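YqgE/AlgH family protein (Corynebacterium diphtheriae NCTC 13129, PDB 2GS5) is of unknown function and belongs to the conserved bacterial UPF0301 (AlgH) family. Local coordinates at residues G49-V63 / V71-L83. Sequence-based numbering, arbitrary orientation.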
loop_
_atom_site.group_PDB
_atom_site.type_symbol
_atom_site.label_atom_id
_atom_site.label_comp_id
_atom_site.label_asym_id
_atom_site.label_seq_id
_atom_site.Cartn_x
_atom_site.Cartn_y
_atom_site.Cartn_z
ATOM N N GLY A 49 5.965 -5.392 -0.635
ATOM C CA GLY A 49 4.983 -4.335 -0.599
ATOM C C GLY A 49 4.382 -4.030 -1.943
ATOM O O GLY A 49 4.881 -4.493 -2.967
ATOM N N VAL A 50 3.269 -3.306 -1.914
ATOM C CA VAL A 50 2.667 -2.784 -3.130
ATOM C C VAL A 50 2.487 -1.264 -3.031
ATOM O O VAL A 50 1.933 -0.721 -2.060
ATOM C CB VAL A 50 1.309 -3.477 -3.467
ATOM C CG1 VAL A 50 1.515 -4.957 -3.875
ATOM C CG2 VAL A 50 0.307 -3.352 -2.324
ATOM N N ASN A 51 2.961 -0.581 -4.066
ATOM C CA ASN A 51 2.734 0.845 -4.197
ATOM C C ASN A 51 1.243 1.111 -4.315
ATOM O O ASN A 51 0.549 0.395 -5.040
ATOM C CB ASN A 51 3.468 1.360 -5.433
ATOM C CG ASN A 51 3.510 2.879 -5.521
ATOM O OD1 ASN A 51 3.119 3.598 -4.601
ATOM N ND2 ASN A 51 4.000 3.370 -6.655
ATOM N N LEU A 52 0.771 2.133 -3.605
ATOM C CA LEU A 52 -0.628 2.548 -3.627
ATOM C C LEU A 52 -0.889 3.758 -4.522
ATOM O O LEU A 52 -2.046 4.136 -4.724
ATOM C CB LEU A 52 -1.089 2.896 -2.206
ATOM C CG LEU A 52 -0.922 1.813 -1.145
ATOM C CD1 LEU A 52 -1.482 2.310 0.190
ATOM C CD2 LEU A 52 -1.622 0.526 -1.574
ATOM N N ALA A 53 0.180 4.349 -5.053
ATOM C CA ALA A 53 0.120 5.689 -5.632
ATOM C C ALA A 53 0.025 5.746 -7.145
ATOM O O ALA A 53 -0.106 6.848 -7.705
ATOM C CB ALA A 53 1.333 6.503 -5.163
ATOM N N SER A 54 0.070 4.598 -7.819
ATOM C CA SER A 54 0.235 4.586 -9.272
ATOM C C SER A 54 -0.788 3.718 -10.002
ATOM O O SER A 54 -0.614 2.524 -10.146
ATOM C CB SER A 54 1.638 4.118 -9.626
ATOM O OG SER A 54 1.891 4.315 -11.008
ATOM N N ARG A 55 -1.839 4.355 -10.489
ATOM C CA ARG A 55 -2.888 3.691 -11.238
ATOM C C ARG A 55 -2.399 3.330 -12.648
ATOM O O ARG A 55 -1.664 4.108 -13.273
ATOM C CB ARG A 55 -4.057 4.669 -11.329
ATOM C CG ARG A 55 -5.390 4.086 -11.633
ATOM C CD ARG A 55 -6.268 5.116 -12.273
ATOM N NE ARG A 55 -6.435 4.732 -13.669
ATOM C CZ ARG A 55 -7.590 4.664 -14.320
ATOM N NH1 ARG A 55 -8.727 5.062 -13.752
ATOM N NH2 ARG A 55 -7.591 4.257 -15.577
ATOM N N SER A 56 -2.795 2.158 -13.152
ATOM C CA SER A 56 -2.553 1.810 -14.556
ATOM C C SER A 56 -3.796 2.078 -15.396
ATOM O O SER A 56 -4.856 2.413 -14.873
ATOM C CB SER A 56 -2.125 0.347 -14.709
ATOM O OG SER A 56 -3.239 -0.529 -14.812
ATOM N N ASP A 57 -3.649 1.902 -16.703
ATOM C CA ASP A 57 -4.760 2.069 -17.632
ATOM C C ASP A 57 -5.437 0.739 -17.977
ATOM O O ASP A 57 -6.276 0.689 -18.880
ATOM C CB ASP A 57 -4.264 2.772 -18.896
ATOM C CG ASP A 57 -3.744 4.169 -18.606
ATOM O OD1 ASP A 57 -4.524 4.997 -18.079
ATOM O OD2 ASP A 57 -2.558 4.437 -18.895
ATOM N N VAL A 58 -5.103 -0.323 -17.246
ATOM C CA VAL A 58 -5.677 -1.641 -17.494
ATOM C C VAL A 58 -6.882 -1.868 -16.581
ATOM O O VAL A 58 -6.758 -1.883 -15.363
ATOM C CB VAL A 58 -4.640 -2.762 -17.256
ATOM C CG1 VAL A 58 -5.269 -4.128 -17.508
ATOM C CG2 VAL A 58 -3.404 -2.550 -18.150
ATOM N N ALA A 59 -8.057 -2.028 -17.181
ATOM C CA ALA A 59 -9.276 -2.302 -16.424
ATOM C C ALA A 59 -9.213 -3.693 -15.810
ATOM O O ALA A 59 -8.781 -4.652 -16.459
ATOM C CB ALA A 59 -10.506 -2.180 -17.332
ATOM N N VAL A 60 -9.666 -3.801 -14.564
ATOM C CA VAL A 60 -9.766 -5.095 -13.897
ATOM C C VAL A 60 -10.610 -6.072 -14.732
ATOM O O VAL A 60 -10.316 -7.272 -14.781
ATOM C CB VAL A 60 -10.372 -4.957 -12.470
ATOM C CG1 VAL A 60 -10.641 -6.320 -11.841
ATOM C CG2 VAL A 60 -9.457 -4.122 -11.582
ATOM N N PHE A 61 -11.643 -5.551 -15.396
ATOM C CA PHE A 61 -12.503 -6.369 -16.270
ATOM C C PHE A 61 -11.717 -7.202 -17.288
ATOM O O PHE A 61 -12.114 -8.318 -17.621
ATOM C CB PHE A 61 -13.516 -5.481 -17.002
ATOM C CG PHE A 61 -14.432 -6.241 -17.913
ATOM C CD1 PHE A 61 -15.631 -6.748 -17.441
ATOM C CD2 PHE A 61 -14.090 -6.456 -19.244
ATOM C CE1 PHE A 61 -16.481 -7.456 -18.287
ATOM C CE2 PHE A 61 -14.935 -7.166 -20.090
ATOM C CZ PHE A 61 -16.130 -7.657 -19.607
ATOM N N ASN A 62 -10.601 -6.671 -17.774
ATOM C CA ASN A 62 -9.827 -7.359 -18.813
ATOM C C ASN A 62 -8.863 -8.427 -18.300
ATOM O O ASN A 62 -8.279 -9.166 -19.102
ATOM C CB ASN A 62 -9.112 -6.323 -19.670
ATOM C CG ASN A 62 -10.080 -5.552 -20.547
ATOM O OD1 ASN A 62 -10.831 -6.147 -21.329
ATOM N ND2 ASN A 62 -10.087 -4.234 -20.413
ATOM N N VAL A 63 -8.726 -8.536 -16.979
ATOM C CA VAL A 63 -7.790 -9.480 -16.367
ATOM C C VAL A 63 -8.521 -10.509 -15.510
ATOM O O VAL A 63 -8.369 -11.709 -15.724
ATOM C CB VAL A 63 -6.736 -8.732 -15.521
ATOM C CG1 VAL A 63 -5.807 -9.719 -14.809
ATOM C CG2 VAL A 63 -5.936 -7.764 -16.407
ATOM N N VAL A 71 -14.436 -4.403 -6.396
ATOM C CA VAL A 71 -13.339 -3.443 -6.540
ATOM C C VAL A 71 -13.839 -2.009 -6.465
ATOM O O VAL A 71 -14.777 -1.620 -7.168
ATOM C CB VAL A 71 -12.564 -3.656 -7.856
ATOM C CG1 VAL A 71 -11.486 -2.595 -8.036
ATOM C CG2 VAL A 71 -11.937 -5.047 -7.884
ATOM N N THR A 72 -13.193 -1.226 -5.606
ATOM C CA THR A 72 -13.488 0.188 -5.461
ATOM C C THR A 72 -13.097 0.952 -6.722
ATOM O O THR A 72 -12.070 0.667 -7.339
ATOM C CB THR A 72 -12.697 0.745 -4.272
ATOM O OG1 THR A 72 -13.004 -0.025 -3.099
ATOM C CG2 THR A 72 -12.988 2.222 -4.046
ATOM N N LYS A 73 -13.911 1.917 -7.128
ATOM C CA LYS A 73 -13.557 2.755 -8.268
ATOM C C LYS A 73 -12.308 3.585 -7.966
ATOM O O LYS A 73 -12.113 4.015 -6.828
ATOM C CB LYS A 73 -14.720 3.682 -8.650
ATOM C CG LYS A 73 -15.890 2.952 -9.300
ATOM C CD LYS A 73 -17.006 3.896 -9.758
ATOM C CE LYS A 73 -17.930 4.321 -8.632
ATOM N NZ LYS A 73 -19.216 4.861 -9.177
ATOM N N PRO A 74 -11.450 3.807 -8.974
ATOM C CA PRO A 74 -11.549 3.287 -10.333
ATOM C C PRO A 74 -11.119 1.820 -10.430
ATOM O O PRO A 74 -10.111 1.409 -9.829
ATOM C CB PRO A 74 -10.602 4.185 -11.127
ATOM C CG PRO A 74 -9.640 4.685 -10.155
ATOM C CD PRO A 74 -10.265 4.666 -8.800
ATOM N N GLN A 75 -11.893 1.043 -11.182
ATOM C CA GLN A 75 -11.713 -0.401 -11.250
ATOM C C GLN A 75 -10.640 -0.746 -12.275
ATOM O O GLN A 75 -10.888 -1.418 -13.275
ATOM C CB GLN A 75 -13.051 -1.083 -11.535
ATOM C CG GLN A 75 -14.092 -0.761 -10.474
ATOM C CD GLN A 75 -15.457 -1.323 -10.771
ATOM O OE1 GLN A 75 -15.956 -1.227 -11.898
ATOM N NE2 GLN A 75 -16.090 -1.900 -9.751
ATOM N N ALA A 76 -9.443 -0.247 -11.997
ATOM C CA ALA A 76 -8.267 -0.463 -12.823
ATOM C C ALA A 76 -7.207 -1.104 -11.948
ATOM O O ALA A 76 -7.180 -0.891 -10.734
ATOM C CB ALA A 76 -7.740 0.867 -13.358
ATOM N N LEU A 77 -6.327 -1.876 -12.570
ATOM C CA LEU A 77 -5.165 -2.385 -11.869
ATOM C C LEU A 77 -4.272 -1.202 -11.511
ATOM O O LEU A 77 -4.067 -0.288 -12.326
ATOM C CB LEU A 77 -4.387 -3.368 -12.740
ATOM C CG LEU A 77 -5.070 -4.708 -13.040
ATOM C CD1 LEU A 77 -4.196 -5.559 -13.968
ATOM C CD2 LEU A 77 -5.364 -5.443 -11.753
ATOM N N TYR A 78 -3.751 -1.234 -10.288
ATOM C CA TYR A 78 -2.711 -0.308 -9.864
ATOM C C TYR A 78 -1.369 -1.016 -10.047
ATOM O O TYR A 78 -1.302 -2.246 -9.984
ATOM C CB TYR A 78 -2.949 0.121 -8.407
ATOM C CG TYR A 78 -3.952 1.272 -8.308
ATOM C CD1 TYR A 78 -5.233 1.146 -8.825
ATOM C CD2 TYR A 78 -3.608 2.479 -7.704
ATOM C CE1 TYR A 78 -6.140 2.180 -8.761
ATOM C CE2 TYR A 78 -4.516 3.534 -7.638
ATOM C CZ TYR A 78 -5.784 3.372 -8.156
ATOM O OH TYR A 78 -6.697 4.422 -8.092
ATOM N N ILE A 79 -0.316 -0.248 -10.298
ATOM C CA ILE A 79 1.017 -0.816 -10.492
ATOM C C ILE A 79 1.645 -0.944 -9.115
ATOM O O ILE A 79 2.012 0.053 -8.492
ATOM C CB ILE A 79 1.877 0.062 -11.395
ATOM C CG1 ILE A 79 1.185 0.245 -12.744
ATOM C CG2 ILE A 79 3.275 -0.575 -11.588
ATOM C CD1 ILE A 79 1.075 -1.033 -13.529
ATOM N N GLY A 80 1.720 -2.168 -8.618
ATOM C CA GLY A 80 2.234 -2.408 -7.277
ATOM C C GLY A 80 3.734 -2.291 -7.133
ATOM O O GLY A 80 4.241 -1.989 -6.055
ATOM N N GLY A 81 4.457 -2.516 -8.224
ATOM C CA GLY A 81 5.904 -2.490 -8.181
ATOM C C GLY A 81 6.504 -3.114 -9.420
ATOM O O GLY A 81 5.787 -3.581 -10.313
ATOM N N PRO A 82 7.835 -3.134 -9.478
ATOM C CA PRO A 82 8.533 -3.543 -10.693
ATOM C C PRO A 82 8.685 -5.054 -10.898
ATOM O O PRO A 82 9.032 -5.481 -11.995
ATOM C CB PRO A 82 9.896 -2.888 -10.522
ATOM C CG PRO A 82 10.115 -2.914 -9.061
ATOM C CD PRO A 82 8.770 -2.680 -8.433
ATOM N N LEU A 83 8.443 -5.849 -9.859
ATOM C CA LEU A 83 8.618 -7.295 -9.926
ATOM C C LEU A 83 7.307 -7.999 -10.211
ATOM O O LEU A 83 6.286 -7.656 -9.634
ATOM C CB LEU A 83 9.169 -7.830 -8.607
ATOM C CG LEU A 83 10.600 -7.407 -8.277
ATOM C CD1 LEU A 83 10.830 -7.448 -6.774
ATOM C CD2 LEU A 83 11.573 -8.330 -8.988
HETATM O O HOH W 1 0.012 1.802 -7.304
HETATM O O HOH W 2 4.323 1.526 -8.888
HETATM O O HOH W 3 -12.788 -2.954 -14.708
#
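Asn-51 N donates a nearly straight hydrogen bond to Gly-80 O (2.8 Å), tying the end of strand 47-51 to the turn after strand 76-79. The Asn-51 side chain, its CG anti to the backbone N (chi1 -169°), forms an Asx turn in which OD1 accepts from Ala-53 N and also from Val-36 N; ND2 reaches Ile-79 O through one water, while a second water accepts from Ser-54 N and lies within bonding distance of both Asn-51 O and Ile-79 O. Ser-54 O then takes Ile-79 N (2.8 Å). Arg-55 lies over one face of the Tyr-78 ring: its CA sits 3.9 Å from the ring centroid in a CH-pi contact, and CG comes within 3.5 Å of CE1. Bent at chi3 (110°), the arginine chain carries its guanidinium over the methyl of Ala-76, with NH1 beside CB of Pro-74, whose preceding peptide bond is cis. Leu-77 O is gripped twice by Ser-56, by N in the carbonyl plane and by OG from above it (2.6 Å). OG also accepts from Val-58 N, an ST turn within the beta bulge between the Arg-55/Tyr-78 and Ala-59/Ala-76 pairs. Val-58 O receives Leu-77 N (2.8 Å), and its CG1 meets Leu-77 CD1. Val-60 N bonds to Gln-75 O, with CG2 against that carbonyl (3.5 Å). Val-63 CG2 packs on Leu-77 CD1 (3.7 Å). Strand 76-79 is thus flanked by strand 129-141 and by short strands 55-56 and 58-59; Ser-56 OG links the corner at Asp-57 to it alongside the backbone bonds, and water bridges the gap after Asn-51.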